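Local coordinates for protein glycoside Hydrolase (Bacteroides plebeius, PDB 5T3B) that probably hydrolyses glycosidic bonds in polysaccharides, as a family 50 glycoside hydrolase of a subfamily enriched in human gut Bacteroidetes, at residues 29-34 against 38-43; 67-72 against 472-477; 346-351 against 378-383; 358-363 against 374-379. All blocks are in the same frame, centred on the assembly; numbering follows the deposited sequence. Where two conformers were deposited one is given.

Interaction 1: 29-34 against 38-43; sequences PAETYP and KQYQPI. With EDO (1,2-ethanediol), chain P.
E31 and Y40 pair across a short beta hairpin formed by strand 31-32 and the start of strand 39-48. Three backbone hydrogen bonds hold it. E31 N donates to Y40 O (2.9 Å), and Y40 N donates back to E31 O (2.8 Å). Y33 N donates to K38 O at 3.0 Å. Between these bonds, T32 and Q39 form a non-hydrogen-bonded pair.

The aromatic part is a T-shaped pair. Y33 turns its ring edge to one face of Y40, with the planes at 72°, and Y33 CD1 lies 3.7 Å from Y40 CE1. Y33 CG stands opposite the backbone N (chi1 -176°), which carries the ring to that face. R61 makes a cation-pi contact with Y33.

E31 runs beside Y40 in the same direction, with its CG 3.8 Å from Y40 CE1. P42 CG touches E31 OE1. The carboxylate also makes a salt bridge to K59, so its charge is matched beyond the hairpin.

Solvent joins the polar ends. One water bridges E31 OE2 and Y40 OH. An ethanediol, probably from the crystallisation liquor, donates from its O2 to Y40 OH at 2.8 Å.

Interaction 2: 67-72 against 472-477; sequences VGYEQQ and VYNLID
The Y69 ring has L475 over one face and the N474 amide at its edge. L475 CD2 sits 3.6 Å from the ring centroid and only 5° off the normal. This is a CH-pi contact with a methyl centred on the ring. The N474 amide lies almost in the ring plane, 12° from it, near the hydroxyl end. One face of this amide meets the amide of Q72. The two amide planes are 13° apart, and the side chains slide past each other in opposite directions. Q72 was modelled in two conformers, so this stack belongs to one of them.

Y69 CG is opposite the backbone N, which swings the ring out toward helix 472-480. Q72 N makes a weak hydrogen bond to Y69 OH (3.3 Å). In the same Q72 conformer, a water accepts from Q72 NE2 (2.9 Å) and donates to N474 O (2.8 Å).

The contact joins the loop after strand 56-60 to the C-terminal helix. It is structural packing between parts far apart in sequence. L427 of helix 412-427 also touches L475, and L63 and N471 touch Y69.

With an alanine in place of Y69, the L475 methyl would probably lose the ring it sits on, and Q72 N its weak acceptor.

The chemistry is divided. The ring face packs on the L475 methyl, while the hydroxyl end lies among amides. Y69 thus turns an apolar face to the helix and its hydroxyl to the polar side, where Q72 N is a weak donor.

Interaction 3: 346-351 against 378-383; sequences YIIKAA and NQAGGT
I348 and Q379 cross obliquely where helix 345-354 passes the end of helix 370-379. I348 offers its branch point and its CG2 methyl. CG2 is opposite the backbone N (chi1 -59°, measured to CG1), which aims it at the other helix. It lies 3.8 Å from Q379 CB and 4.1 Å from A380 CB. The CG1 branch bends back at chi2, and its end leads away. Q379 takes an extended course beyond CG. Its aliphatic start touches the I348 methyl, and its amide oxygen OE1 comes to 3.6 Å from I348 CB. This is van der Waals contact.

The base of the K349 chain, CB and CG, brushes Q379 O. With CG opposite the backbone N (chi1 -178°), the rest runs away, extended until it bends at chi4. K349 CA makes a CA-H...O contact with Q379 O at 3.3 Å, with an angle of 152° at the hydrogen.

Helix 370-379 ends here in a Schellman motif. G381 has positive phi and is the first residue to leave the helical backbone. G381 N bonds back to N378 O, and the next amide, G382 N, probably bonds to K377 O. A type I' turn then runs from A380 to T383, with T383 N bonded to A380 O. T383 OG1 bonds to G352 O, which ties the turn to the neighbouring helix 345-354.

A water sits between the two helices. It donates to K349 O (2.8 Å) and to Q379 O (2.9 Å). The second carbonyl therefore takes both the water and the CA-H of K349. I358 of the adjoining strand touches A380.

Interaction 4: 358-363 against 374-379; sequences ISINYY and DGWKNQ
W376 lays one face of its indole against the end of I360. I360 CD1 stands 3.5 Å from the centroid of the six-membered ring, 11° off the normal, which makes a CH-pi contact. I360 and W376 approach from opposite directions. An extended chi2 (174°) carries the I360 terminal methyl out from the strand to the ring, while the rest of the side chain stays back.

Y362 approaches the same six-membered ring obliquely. Y362 CE2 is 4.1 Å from W376 CH2, and the rings are tilted 57° to each other. The Y362 hydroxyl is bonded to E369.

The contact between strand and helix is purely apolar. W376 NE1 makes a weak hydrogen bond to K342 O, so the polar atom of the indole has a partner beyond the strand. With a serine in its place, I360 CD1 and Y362 CE2 would probably both lose their aromatic partner, and K342 O its weak indole donor.

Strand 358-361, helix 370-379 and strand 385-394 form a beta-alpha-beta unit with parallel strands, as in the (beta/alpha)8 barrel of clan GH-A. W376 fills the layer between helix and strands. F385 of the second strand meets it edge-to-face, I348 of helix 345-354 packs on it, and F422 of helix 412-427 meets Y362 edge-to-face.

How the interactions relate
The four contacts form two pairs. Interactions 3 and 4 share N378 and Q379, and their centres are 8 Å apart. A351 CB of interaction 3 packs on I358 CG1 of interaction 4 at 3.8 Å. Helix 370-379 thus meets strand 358-361 in one contact and helix 345-354 in the other. Interactions 1 and 2 lie about 15 Å apart between centres. Q39 O and V67 N, 3.0 Å apart, probably form a hydrogen bond between them. Interactions 1 and 4 are about 25 Å apart between centres. The ethanediol of interaction 1 also bonds to S367, between the segments of interaction 4.

Interaction 1: 29-34 against 38-43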
# COMPACT_ATOMS: atom_id res chain seq x y z
N PRO A 29 17.95 -0.49 28.34
CA PRO A 29 18.96 0.52 28.01
C PRO A 29 18.99 0.94 26.56
O PRO A 29 18.63 0.18 25.66
CB PRO A 29 20.28 -0.14 28.42
CG PRO A 29 19.92 -1.37 29.23
CD PRO A 29 18.53 -1.77 28.82
N ALA A 30 19.32 2.21 26.36
CA ALA A 30 19.42 2.72 25.03
C ALA A 30 20.37 1.91 24.18
O ALA A 30 21.47 1.56 24.62
CB ALA A 30 19.85 4.19 25.04
N GLU A 31 19.94 1.65 22.93
CA GLU A 31 20.76 0.99 21.94
C GLU A 31 20.46 1.60 20.55
O GLU A 31 19.45 2.26 20.37
CB GLU A 31 20.59 -0.51 21.96
CG GLU A 31 19.22 -0.98 21.59
CD GLU A 31 19.05 -2.51 21.67
OE1 GLU A 31 18.88 -3.08 22.76
OE2 GLU A 31 19.17 -3.18 20.65
N THR A 32 21.33 1.36 19.60
CA THR A 32 21.17 1.89 18.26
C THR A 32 20.19 0.98 17.48
O THR A 32 20.32 -0.22 17.45
CB THR A 32 22.51 1.94 17.51
OG1 THR A 32 23.37 2.77 18.31
CG2 THR A 32 22.30 2.54 16.17
N TYR A 33 19.17 1.61 16.91
CA TYR A 33 18.20 0.81 16.12
C TYR A 33 18.94 0.26 14.87
O TYR A 33 19.74 0.98 14.25
CB TYR A 33 17.02 1.70 15.80
CG TYR A 33 15.92 0.93 15.08
CD1 TYR A 33 14.97 0.21 15.79
CD2 TYR A 33 15.81 0.94 13.69
CE1 TYR A 33 13.95 -0.47 15.14
CE2 TYR A 33 14.80 0.24 13.04
CZ TYR A 33 13.87 -0.46 13.77
OH TYR A 33 12.81 -1.13 13.14
N PRO A 34 18.66 -1.00 14.47
CA PRO A 34 19.42 -1.56 13.33
C PRO A 34 19.30 -0.69 12.06
O PRO A 34 18.21 -0.23 11.70
CB PRO A 34 18.78 -2.92 13.12
CG PRO A 34 18.28 -3.29 14.46
CD PRO A 34 17.78 -2.01 15.04
N LYS A 38 20.01 6.43 14.88
CA LYS A 38 19.28 6.84 16.09
C LYS A 38 19.14 5.71 17.12
O LYS A 38 18.93 4.55 16.78
CB LYS A 38 17.91 7.31 15.72
CG LYS A 38 17.87 8.44 14.72
CD LYS A 38 18.59 9.71 15.21
CE LYS A 38 18.33 10.80 14.21
NZ LYS A 38 19.08 12.05 14.39
N GLN A 39 19.25 6.12 18.38
CA GLN A 39 19.08 5.25 19.47
C GLN A 39 17.64 5.18 19.97
O GLN A 39 16.84 6.09 19.70
CB GLN A 39 20.02 5.58 20.62
CG GLN A 39 21.50 5.52 20.36
CD GLN A 39 22.19 5.78 21.76
OE1 GLN A 39 21.96 6.81 22.38
NE2 GLN A 39 22.84 4.79 22.27
N TYR A 40 17.33 4.09 20.67
CA TYR A 40 16.02 3.94 21.30
C TYR A 40 16.16 3.11 22.52
O TYR A 40 17.14 2.36 22.64
CB TYR A 40 15.00 3.34 20.32
CG TYR A 40 15.09 1.86 20.06
CD1 TYR A 40 16.25 1.29 19.46
CD2 TYR A 40 14.04 1.02 20.41
CE1 TYR A 40 16.34 -0.08 19.22
CE2 TYR A 40 14.13 -0.35 20.15
CZ TYR A 40 15.27 -0.89 19.58
OH TYR A 40 15.31 -2.26 19.34
N GLN A 41 15.16 3.22 23.41
CA GLN A 41 15.09 2.30 24.54
C GLN A 41 14.03 1.24 24.26
O GLN A 41 12.86 1.56 24.13
CB GLN A 41 14.76 3.05 25.79
CG GLN A 41 15.81 4.03 26.19
CD GLN A 41 15.47 4.61 27.52
OE1 GLN A 41 14.84 5.63 27.56
NE2 GLN A 41 15.77 3.86 28.63
N PRO A 42 14.45 -0.02 24.09
CA PRO A 42 13.53 -1.03 23.60
C PRO A 42 12.54 -1.51 24.64
O PRO A 42 12.82 -1.55 25.86
CB PRO A 42 14.42 -2.16 23.14
CG PRO A 42 15.72 -1.96 23.87
CD PRO A 42 15.83 -0.54 24.20
N ILE A 43 11.34 -1.84 24.16
CA ILE A 43 10.39 -2.67 24.90
C ILE A 43 10.22 -4.02 24.26
O ILE A 43 10.63 -4.23 23.10
CB ILE A 43 9.02 -1.92 25.10
CG1 ILE A 43 8.31 -1.67 23.78
CG2 ILE A 43 9.19 -0.62 25.86
CD1 ILE A 43 6.82 -1.41 23.92
C1 EDO P . 14.93 -4.29 15.60
O1 EDO P . 14.42 -4.21 14.25
C2 EDO P . 13.77 -4.38 16.56
O2 EDO P . 13.48 -3.21 17.42
O HOH W 1 17.55 -3.15 18.45

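Interaction 2: 67-72 against 472-477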
# COMPACT_ATOMS: atom_id res chain seq x y z
N VAL A 67 15.37 8.09 21.38
CA VAL A 67 16.35 8.98 22.04
C VAL A 67 16.56 10.23 21.18
O VAL A 67 16.87 10.12 19.98
CB VAL A 67 17.70 8.24 22.28
CG1 VAL A 67 18.78 9.19 22.81
CG2 VAL A 67 17.49 7.04 23.22
N GLY A 68 16.39 11.41 21.76
CA GLY A 68 16.62 12.65 21.06
C GLY A 68 15.39 13.20 20.42
O GLY A 68 15.51 14.18 19.70
N TYR A 69 14.22 12.57 20.59
CA TYR A 69 12.97 13.06 20.04
C TYR A 69 11.98 13.13 21.17
O TYR A 69 11.82 12.13 21.90
CB TYR A 69 12.44 12.12 18.97
CG TYR A 69 11.12 12.64 18.44
CD1 TYR A 69 11.06 13.65 17.54
CD2 TYR A 69 9.93 12.12 18.91
CE1 TYR A 69 9.86 14.18 17.13
CE2 TYR A 69 8.70 12.65 18.52
CZ TYR A 69 8.64 13.66 17.64
OH TYR A 69 7.44 14.21 17.30
N GLU A 70 11.24 14.23 21.27
CA GLU A 70 10.09 14.32 22.17
C GLU A 70 8.88 14.72 21.33
O GLU A 70 8.97 15.56 20.49
CB GLU A 70 10.32 15.33 23.31
CG GLU A 70 11.47 14.88 24.24
CD GLU A 70 11.22 13.52 24.99
OE1 GLU A 70 10.03 13.15 25.35
OE2 GLU A 70 12.24 12.78 25.21
N GLN A 71 7.75 14.10 21.59
CA GLN A 71 6.55 14.33 20.76
C GLN A 71 6.24 15.82 20.70
O GLN A 71 6.08 16.47 21.71
CB GLN A 71 5.40 13.52 21.27
CG GLN A 71 4.16 13.67 20.46
CD GLN A 71 3.07 12.68 20.77
OE1 GLN A 71 3.30 11.58 21.26
NE2 GLN A 71 1.85 13.08 20.41
N GLN A 72 6.13 16.33 19.48
CA GLN A 72 6.03 17.75 19.26
C GLN A 72 4.58 18.22 19.19
O GLN A 72 4.22 19.16 19.89
CB GLN A 72 6.83 18.16 18.05
CG GLN A 72 8.32 17.92 18.23
CD GLN A 72 9.13 18.43 17.08
OE1 GLN A 72 8.62 19.16 16.25
NE2 GLN A 72 10.39 18.03 17.02
N VAL A 472 4.44 12.98 11.71
CA VAL A 472 5.27 12.46 10.67
C VAL A 472 6.26 13.49 10.10
O VAL A 472 7.40 13.16 9.76
CB VAL A 472 4.51 11.76 9.53
CG1 VAL A 472 3.85 10.49 10.02
CG2 VAL A 472 3.49 12.70 8.86
N TYR A 473 5.79 14.72 9.93
CA TYR A 473 6.64 15.71 9.28
C TYR A 473 7.85 16.08 10.16
O TYR A 473 8.97 16.21 9.69
CB TYR A 473 5.82 16.95 8.88
CG TYR A 473 4.68 16.63 7.95
CD1 TYR A 473 4.90 16.29 6.62
CD2 TYR A 473 3.37 16.57 8.39
CE1 TYR A 473 3.86 16.01 5.74
CE2 TYR A 473 2.33 16.26 7.56
CZ TYR A 473 2.56 15.94 6.22
OH TYR A 473 1.58 15.64 5.33
N ASN A 474 7.60 16.23 11.47
CA ASN A 474 8.72 16.56 12.36
C ASN A 474 9.59 15.33 12.71
O ASN A 474 10.79 15.46 12.95
CB ASN A 474 8.29 17.37 13.53
CG ASN A 474 7.43 16.61 14.53
OD1 ASN A 474 7.92 15.69 15.21
ND2 ASN A 474 6.18 16.96 14.60
N LEU A 475 9.01 14.13 12.62
CA LEU A 475 9.79 12.93 12.73
C LEU A 475 10.76 12.79 11.54
O LEU A 475 11.90 12.35 11.70
CB LEU A 475 8.90 11.70 12.86
CG LEU A 475 8.40 11.49 14.29
CD1 LEU A 475 7.17 10.57 14.28
CD2 LEU A 475 9.50 10.95 15.20
N ILE A 476 10.25 13.05 10.36
CA ILE A 476 11.09 13.06 9.17
C ILE A 476 12.25 14.03 9.36
O ILE A 476 13.37 13.73 8.97
CB ILE A 476 10.25 13.28 7.90
CG1 ILE A 476 9.50 11.98 7.62
CG2 ILE A 476 11.12 13.74 6.73
CD1 ILE A 476 8.38 12.18 6.63
N ASP A 477 11.96 15.21 9.86
CA ASP A 477 13.03 16.20 10.10
C ASP A 477 14.08 15.60 11.04
O ASP A 477 15.29 15.76 10.84
CB ASP A 477 12.51 17.49 10.68
CG ASP A 477 11.73 18.31 9.70
OD1 ASP A 477 11.92 18.19 8.48
OD2 ASP A 477 10.89 19.10 10.18
O HOH W 2 11.99 17.32 14.65

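Interaction 3: 346-351 against 378-383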
# COMPACT_ATOMS: atom_id res chain seq x y z
N TYR A 346 14.26 -7.40 -10.28
CA TYR A 346 13.85 -7.14 -11.65
C TYR A 346 12.45 -6.54 -11.74
O TYR A 346 12.15 -5.75 -12.63
CB TYR A 346 13.91 -8.39 -12.52
CG TYR A 346 15.30 -8.93 -12.71
CD1 TYR A 346 16.11 -8.45 -13.74
CD2 TYR A 346 15.79 -9.94 -11.93
CE1 TYR A 346 17.36 -8.97 -13.95
CE2 TYR A 346 17.04 -10.50 -12.14
CZ TYR A 346 17.83 -9.99 -13.13
OH TYR A 346 19.06 -10.51 -13.33
N ILE A 347 11.57 -6.96 -10.83
CA ILE A 347 10.20 -6.43 -10.80
C ILE A 347 10.24 -4.98 -10.27
O ILE A 347 9.58 -4.10 -10.80
CB ILE A 347 9.30 -7.31 -9.96
CG1 ILE A 347 9.08 -8.65 -10.65
CG2 ILE A 347 7.95 -6.64 -9.68
CD1 ILE A 347 8.28 -9.62 -9.87
N ILE A 348 11.01 -4.77 -9.21
CA ILE A 348 11.16 -3.42 -8.67
C ILE A 348 11.74 -2.47 -9.73
O ILE A 348 11.31 -1.32 -9.82
CB ILE A 348 11.95 -3.38 -7.38
CG1 ILE A 348 11.28 -4.25 -6.29
CG2 ILE A 348 12.12 -1.97 -6.83
CD1 ILE A 348 9.93 -3.78 -5.77
N LYS A 349 12.73 -2.94 -10.53
CA LYS A 349 13.25 -2.13 -11.61
C LYS A 349 12.18 -1.75 -12.59
O LYS A 349 12.05 -0.56 -12.99
CB LYS A 349 14.39 -2.85 -12.29
CG LYS A 349 14.98 -1.99 -13.40
CD LYS A 349 16.26 -2.66 -13.91
CE LYS A 349 16.91 -1.78 -14.98
NZ LYS A 349 16.71 -2.40 -16.30
N ALA A 350 11.38 -2.73 -13.01
CA ALA A 350 10.28 -2.42 -13.91
C ALA A 350 9.28 -1.42 -13.33
O ALA A 350 8.85 -0.47 -13.97
CB ALA A 350 9.60 -3.71 -14.32
N ALA A 351 8.88 -1.67 -12.09
CA ALA A 351 7.92 -0.79 -11.44
C ALA A 351 8.48 0.61 -11.31
O ALA A 351 7.73 1.56 -11.50
CB ALA A 351 7.58 -1.34 -10.08
N ASN A 378 17.48 2.01 -4.98
CA ASN A 378 18.42 1.89 -6.10
C ASN A 378 17.77 1.22 -7.28
O ASN A 378 17.86 1.65 -8.43
CB ASN A 378 19.63 1.11 -5.67
CG ASN A 378 20.35 1.76 -4.53
OD1 ASN A 378 20.37 2.95 -4.42
ND2 ASN A 378 20.95 0.97 -3.68
N GLN A 379 17.10 0.11 -7.02
CA GLN A 379 16.48 -0.66 -8.08
C GLN A 379 15.47 0.12 -8.90
O GLN A 379 15.36 0.00 -10.12
CB GLN A 379 15.88 -1.94 -7.55
CG GLN A 379 16.91 -2.89 -6.97
CD GLN A 379 16.33 -3.83 -5.93
OE1 GLN A 379 15.11 -4.06 -5.87
NE2 GLN A 379 17.18 -4.38 -5.14
N ALA A 380 14.67 0.91 -8.17
CA ALA A 380 13.59 1.67 -8.77
C ALA A 380 14.08 2.98 -9.39
O ALA A 380 13.25 3.78 -9.84
CB ALA A 380 12.57 2.01 -7.72
N GLY A 381 15.40 3.25 -9.42
CA GLY A 381 15.84 4.46 -10.01
C GLY A 381 15.43 5.69 -9.25
O GLY A 381 15.27 6.76 -9.85
N GLY A 382 15.16 5.51 -7.97
CA GLY A 382 14.71 6.59 -7.11
C GLY A 382 13.18 6.80 -7.03
O GLY A 382 12.70 7.66 -6.29
N THR A 383 12.42 6.06 -7.86
CA THR A 383 10.95 6.14 -7.77
C THR A 383 10.56 5.63 -6.40
O THR A 383 11.06 4.62 -5.98
CB THR A 383 10.32 5.27 -8.87
OG1 THR A 383 10.72 5.81 -10.13
CG2 THR A 383 8.81 5.23 -8.74
O HOH W 3 13.92 1.33 -12.27

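Interaction 4: 358-363 against 374-379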
# COMPACT_ATOMS: atom_id res chain seq x y z
N ILE A 358 5.50 3.00 -6.37
CA ILE A 358 5.44 1.55 -6.27
C ILE A 358 4.64 1.17 -5.04
O ILE A 358 5.01 1.57 -3.93
CB ILE A 358 6.84 0.94 -6.23
CG1 ILE A 358 7.66 1.38 -7.44
CG2 ILE A 358 6.77 -0.58 -6.14
CD1 ILE A 358 9.11 1.05 -7.34
N SER A 359 3.56 0.42 -5.17
CA SER A 359 2.84 -0.02 -4.00
C SER A 359 3.31 -1.39 -3.57
O SER A 359 3.49 -2.33 -4.41
CB SER A 359 1.33 -0.02 -4.25
OG SER A 359 0.99 -0.60 -5.51
N ILE A 360 3.44 -1.55 -2.25
CA ILE A 360 3.91 -2.79 -1.61
C ILE A 360 3.00 -3.09 -0.41
O ILE A 360 2.89 -2.25 0.49
CB ILE A 360 5.38 -2.69 -1.20
CG1 ILE A 360 6.26 -2.47 -2.50
CG2 ILE A 360 5.80 -3.90 -0.38
CD1 ILE A 360 7.72 -2.22 -2.24
N ASN A 361 2.41 -4.28 -0.39
CA ASN A 361 1.75 -4.79 0.80
C ASN A 361 2.81 -5.46 1.65
O ASN A 361 3.50 -6.31 1.13
CB ASN A 361 0.68 -5.80 0.43
CG ASN A 361 -0.51 -5.23 -0.35
OD1 ASN A 361 -0.70 -4.04 -0.45
ND2 ASN A 361 -1.37 -6.10 -0.79
N TYR A 362 2.97 -5.10 2.90
CA TYR A 362 4.16 -5.46 3.69
C TYR A 362 3.81 -6.32 4.88
O TYR A 362 3.43 -5.81 5.93
CB TYR A 362 4.96 -4.23 4.10
CG TYR A 362 6.47 -4.46 4.28
CD1 TYR A 362 7.01 -5.72 4.56
CD2 TYR A 362 7.38 -3.41 4.15
CE1 TYR A 362 8.40 -5.90 4.69
CE2 TYR A 362 8.73 -3.59 4.31
CZ TYR A 362 9.24 -4.84 4.57
OH TYR A 362 10.60 -4.97 4.71
N TYR A 363 3.86 -7.63 4.68
CA TYR A 363 3.51 -8.63 5.66
C TYR A 363 4.70 -9.51 6.01
O TYR A 363 5.71 -9.57 5.35
CB TYR A 363 2.39 -9.49 5.12
CG TYR A 363 1.06 -8.77 4.98
CD1 TYR A 363 0.41 -8.31 6.11
CD2 TYR A 363 0.53 -8.45 3.75
CE1 TYR A 363 -0.76 -7.64 6.03
CE2 TYR A 363 -0.71 -7.83 3.66
CZ TYR A 363 -1.33 -7.39 4.82
OH TYR A 363 -2.55 -6.75 4.77
N ASP A 374 16.41 0.15 1.09
CA ASP A 374 17.50 0.82 0.37
C ASP A 374 17.74 0.20 -1.01
O ASP A 374 17.98 0.90 -1.99
CB ASP A 374 18.80 0.71 1.16
CG ASP A 374 18.86 1.57 2.43
OD1 ASP A 374 17.94 2.39 2.66
OD2 ASP A 374 19.83 1.41 3.21
N GLY A 375 17.66 -1.11 -1.10
CA GLY A 375 17.68 -1.76 -2.39
C GLY A 375 16.60 -1.27 -3.32
O GLY A 375 16.84 -1.03 -4.51
N TRP A 376 15.38 -1.15 -2.78
CA TRP A 376 14.28 -0.64 -3.59
C TRP A 376 14.59 0.75 -4.15
O TRP A 376 14.18 1.08 -5.26
CB TRP A 376 12.95 -0.64 -2.82
CG TRP A 376 12.47 -1.98 -2.49
CD1 TRP A 376 12.80 -3.16 -3.06
CD2 TRP A 376 11.56 -2.34 -1.41
NE1 TRP A 376 12.16 -4.21 -2.44
CE2 TRP A 376 11.38 -3.72 -1.44
CE3 TRP A 376 10.86 -1.59 -0.46
CZ2 TRP A 376 10.57 -4.37 -0.54
CZ3 TRP A 376 10.04 -2.24 0.43
CH2 TRP A 376 9.92 -3.63 0.42
N LYS A 377 15.22 1.59 -3.34
CA LYS A 377 15.57 2.90 -3.80
C LYS A 377 16.45 2.85 -5.04
O LYS A 377 16.22 3.56 -6.03
CB LYS A 377 16.24 3.69 -2.69
CG LYS A 377 16.49 5.14 -3.04
CD LYS A 377 17.41 5.82 -2.03
CE LYS A 377 16.78 5.92 -0.65
NZ LYS A 377 17.71 6.62 0.31
N ASN A 378 17.48 2.01 -4.98
CA ASN A 378 18.42 1.89 -6.10
C ASN A 378 17.77 1.22 -7.28
O ASN A 378 17.86 1.65 -8.43
CB ASN A 378 19.63 1.11 -5.67
CG ASN A 378 20.35 1.76 -4.53
OD1 ASN A 378 20.37 2.95 -4.42
ND2 ASN A 378 20.95 0.97 -3.68
N GLN A 379 17.10 0.11 -7.02
CA GLN A 379 16.48 -0.66 -8.08
C GLN A 379 15.47 0.12 -8.90
O GLN A 379 15.36 0.00 -10.12
CB GLN A 379 15.88 -1.94 -7.55
CG GLN A 379 16.91 -2.89 -6.97
CD GLN A 379 16.33 -3.83 -5.93
OE1 GLN A 379 15.11 -4.06 -5.87
NE2 GLN A 379 17.18 -4.38 -5.14